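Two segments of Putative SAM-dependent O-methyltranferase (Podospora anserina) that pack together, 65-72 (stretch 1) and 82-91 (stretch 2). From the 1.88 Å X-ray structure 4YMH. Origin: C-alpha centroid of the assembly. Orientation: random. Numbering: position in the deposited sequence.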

# COMPACT_ATOMS: atom_id res chain seq x y z
N LYS A 65 9.45 3.05 -11.21
CA LYS A 65 10.12 3.06 -12.51
C LYS A 65 10.71 1.69 -12.90
O LYS A 65 11.89 1.58 -13.18
CB LYS A 65 11.20 4.14 -12.53
CG LYS A 65 10.61 5.56 -12.52
CD LYS A 65 11.63 6.66 -12.35
CE LYS A 65 11.92 6.93 -10.88
NZ LYS A 65 10.72 7.36 -10.08
N PRO A 66 9.87 0.64 -12.94
CA PRO A 66 10.38 -0.67 -13.35
C PRO A 66 10.87 -0.71 -14.81
O PRO A 66 10.27 -0.05 -15.67
CB PRO A 66 9.17 -1.59 -13.17
CG PRO A 66 8.01 -0.70 -13.37
CD PRO A 66 8.40 0.61 -12.75
N LYS A 67 11.95 -1.44 -15.07
CA LYS A 67 12.47 -1.58 -16.43
C LYS A 67 11.62 -2.56 -17.25
O LYS A 67 11.40 -2.35 -18.45
CB LYS A 67 13.93 -2.06 -16.41
CG LYS A 67 14.91 -1.00 -15.91
CD LYS A 67 16.37 -1.45 -16.07
CE LYS A 67 16.74 -2.52 -15.05
NZ LYS A 67 16.43 -2.08 -13.65
N ARG A 68 11.15 -3.62 -16.61
CA ARG A 68 10.29 -4.61 -17.23
C ARG A 68 9.20 -4.98 -16.23
O ARG A 68 9.49 -5.06 -15.03
CB ARG A 68 11.07 -5.87 -17.63
CG ARG A 68 12.24 -5.67 -18.58
CD ARG A 68 12.93 -7.01 -18.86
NE ARG A 68 12.10 -7.91 -19.67
CZ ARG A 68 12.14 -9.24 -19.60
NH1 ARG A 68 12.94 -9.85 -18.73
NH2 ARG A 68 11.36 -9.96 -20.39
N ILE A 69 7.98 -5.20 -16.71
CA ILE A 69 6.87 -5.59 -15.85
C ILE A 69 6.31 -6.92 -16.35
O ILE A 69 6.15 -7.12 -17.55
CB ILE A 69 5.73 -4.52 -15.84
CG1 ILE A 69 6.20 -3.24 -15.15
CG2 ILE A 69 4.47 -5.06 -15.15
CD1 ILE A 69 5.20 -2.08 -15.21
N LEU A 70 6.06 -7.84 -15.43
CA LEU A 70 5.39 -9.09 -15.77
C LEU A 70 4.03 -9.12 -15.10
O LEU A 70 3.90 -8.70 -13.95
CB LEU A 70 6.20 -10.31 -15.34
CG LEU A 70 5.45 -11.65 -15.43
CD1 LEU A 70 5.11 -12.00 -16.89
CD2 LEU A 70 6.24 -12.77 -14.78
N GLU A 71 3.03 -9.62 -15.81
CA GLU A 71 1.68 -9.73 -15.28
C GLU A 71 1.13 -11.12 -15.57
O GLU A 71 1.24 -11.63 -16.68
CB GLU A 71 0.80 -8.64 -15.90
CG GLU A 71 -0.66 -8.96 -15.96
CD GLU A 71 -1.46 -7.79 -16.47
OE1 GLU A 71 -2.07 -7.90 -17.56
OE2 GLU A 71 -1.49 -6.76 -15.76
N ILE A 72 0.56 -11.77 -14.56
CA ILE A 72 -0.02 -13.09 -14.76
C ILE A 72 -1.53 -12.93 -14.61
O ILE A 72 -2.02 -12.60 -13.53
CB ILE A 72 0.54 -14.12 -13.76
CG1 ILE A 72 2.08 -14.06 -13.74
CG2 ILE A 72 0.07 -15.52 -14.11
CD1 ILE A 72 2.73 -15.08 -12.79
N ALA A 82 -2.91 -0.19 -17.69
CA ALA A 82 -2.50 0.65 -16.56
C ALA A 82 -0.97 0.70 -16.45
O ALA A 82 -0.39 1.78 -16.34
CB ALA A 82 -3.11 0.17 -15.25
N TRP A 83 -0.33 -0.47 -16.47
CA TRP A 83 1.14 -0.53 -16.43
C TRP A 83 1.76 0.24 -17.59
O TRP A 83 2.76 0.97 -17.44
CB TRP A 83 1.63 -1.99 -16.46
CG TRP A 83 1.12 -2.86 -15.33
CD1 TRP A 83 0.51 -4.08 -15.46
CD2 TRP A 83 1.20 -2.59 -13.93
NE1 TRP A 83 0.19 -4.58 -14.22
CE2 TRP A 83 0.61 -3.69 -13.26
CE3 TRP A 83 1.71 -1.54 -13.16
CZ2 TRP A 83 0.51 -3.75 -11.87
CZ3 TRP A 83 1.61 -1.60 -11.79
CH2 TRP A 83 1.02 -2.70 -11.15
N TYR A 84 1.17 0.06 -18.77
CA TYR A 84 1.58 0.77 -19.98
C TYR A 84 1.55 2.28 -19.75
O TYR A 84 2.54 2.98 -20.03
CB TYR A 84 0.67 0.36 -21.16
CG TYR A 84 0.97 1.07 -22.47
CD1 TYR A 84 1.98 0.61 -23.31
CD2 TYR A 84 0.25 2.19 -22.86
CE1 TYR A 84 2.26 1.26 -24.51
CE2 TYR A 84 0.53 2.85 -24.05
CZ TYR A 84 1.54 2.38 -24.87
OH TYR A 84 1.82 3.02 -26.06
N GLU A 85 0.45 2.78 -19.20
CA GLU A 85 0.34 4.21 -18.94
C GLU A 85 1.40 4.67 -17.93
O GLU A 85 1.95 5.77 -18.04
CB GLU A 85 -1.06 4.57 -18.42
CG GLU A 85 -2.18 4.56 -19.47
CD GLU A 85 -2.10 5.71 -20.46
OE1 GLU A 85 -1.23 6.60 -20.32
OE2 GLU A 85 -2.93 5.73 -21.40
N GLY A 86 1.67 3.82 -16.95
CA GLY A 86 2.61 4.18 -15.90
C GLY A 86 4.06 4.12 -16.32
O GLY A 86 4.94 4.56 -15.57
N THR A 87 4.33 3.55 -17.50
CA THR A 87 5.70 3.45 -17.98
C THR A 87 5.95 4.09 -19.35
O THR A 87 6.87 3.70 -20.07
CB THR A 87 6.14 1.98 -18.04
OG1 THR A 87 5.21 1.25 -18.85
CG2 THR A 87 6.20 1.39 -16.65
N ARG A 88 5.14 5.09 -19.71
CA ARG A 88 5.29 5.77 -20.99
C ARG A 88 6.66 6.43 -21.16
O ARG A 88 7.20 6.46 -22.25
CB ARG A 88 4.21 6.84 -21.17
CG ARG A 88 2.87 6.30 -21.61
CD ARG A 88 1.89 7.43 -21.86
NE ARG A 88 0.58 6.90 -22.21
CZ ARG A 88 0.18 6.63 -23.45
NH1 ARG A 88 1.00 6.86 -24.48
NH2 ARG A 88 -1.03 6.14 -23.67
N ASP A 89 7.22 6.94 -20.07
CA ASP A 89 8.47 7.70 -20.15
C ASP A 89 9.68 6.82 -20.40
O ASP A 89 10.64 7.24 -21.05
CB ASP A 89 8.68 8.52 -18.87
CG ASP A 89 7.86 9.81 -18.87
OD1 ASP A 89 7.34 10.19 -19.94
OD2 ASP A 89 7.74 10.44 -17.80
N THR A 90 9.65 5.59 -19.90
CA THR A 90 10.78 4.68 -20.03
C THR A 90 10.59 3.61 -21.10
O THR A 90 11.54 2.89 -21.44
CB THR A 90 11.04 3.97 -18.72
OG1 THR A 90 9.98 3.02 -18.50
CG2 THR A 90 11.07 4.96 -17.58
N LYS A 91 9.37 3.48 -21.60
CA LYS A 91 9.02 2.43 -22.55
C LYS A 91 9.40 1.05 -22.00
O LYS A 91 10.01 0.24 -22.71
CB LYS A 91 9.68 2.68 -23.91
CG LYS A 91 9.47 4.10 -24.46
CD LYS A 91 8.01 4.40 -24.76
CE LYS A 91 7.83 5.84 -25.24
NZ LYS A 91 7.81 5.97 -26.73

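Stretch 1 leaves a helix at Lys-65, whose positive phi (48°) breaks the helical path, and becomes a β-strand from Arg-68 to Ile-72. Stretch 2 carries on a helix that began earlier in the chain and gives way to a loop that still faces stretch 1 through Thr-87 and Thr-90. The backbones come nearest at Ile-69 and Trp-83, whose CA atoms lie 7.7 Å apart, so side chains fill the gap. Strand alternation sorts them: Ile-69 and Glu-71 point their CA-to-CB bonds toward stretch 2, whereas those of Arg-68 and Leu-70 point away.

Ile-69, buried in the m, t rotamer, meets Trp-83 at two places. Its CD1 packs 3.8 Å from Trp-83 CB, while its CG2 sits over one face of the indole, 4.1 Å from the centroid of the five-membered ring and 13° off the normal, a CH-pi contact. At the edge of the same ring, Trp-83 NE1 donates to Glu-71 OE2 at 3.2 Å; the 124° angle at the hydrogen makes this bond weak.

Thr-87 extends the apolar patch: its CG2 lies 3.9 Å from Ile-69 CD1 and 4.3 Å from Pro-66 CG. Its hydroxyl OG1 instead turns back to the helix, donating to Trp-83 O at 2.8 Å, which leaves the methyl facing the strand side.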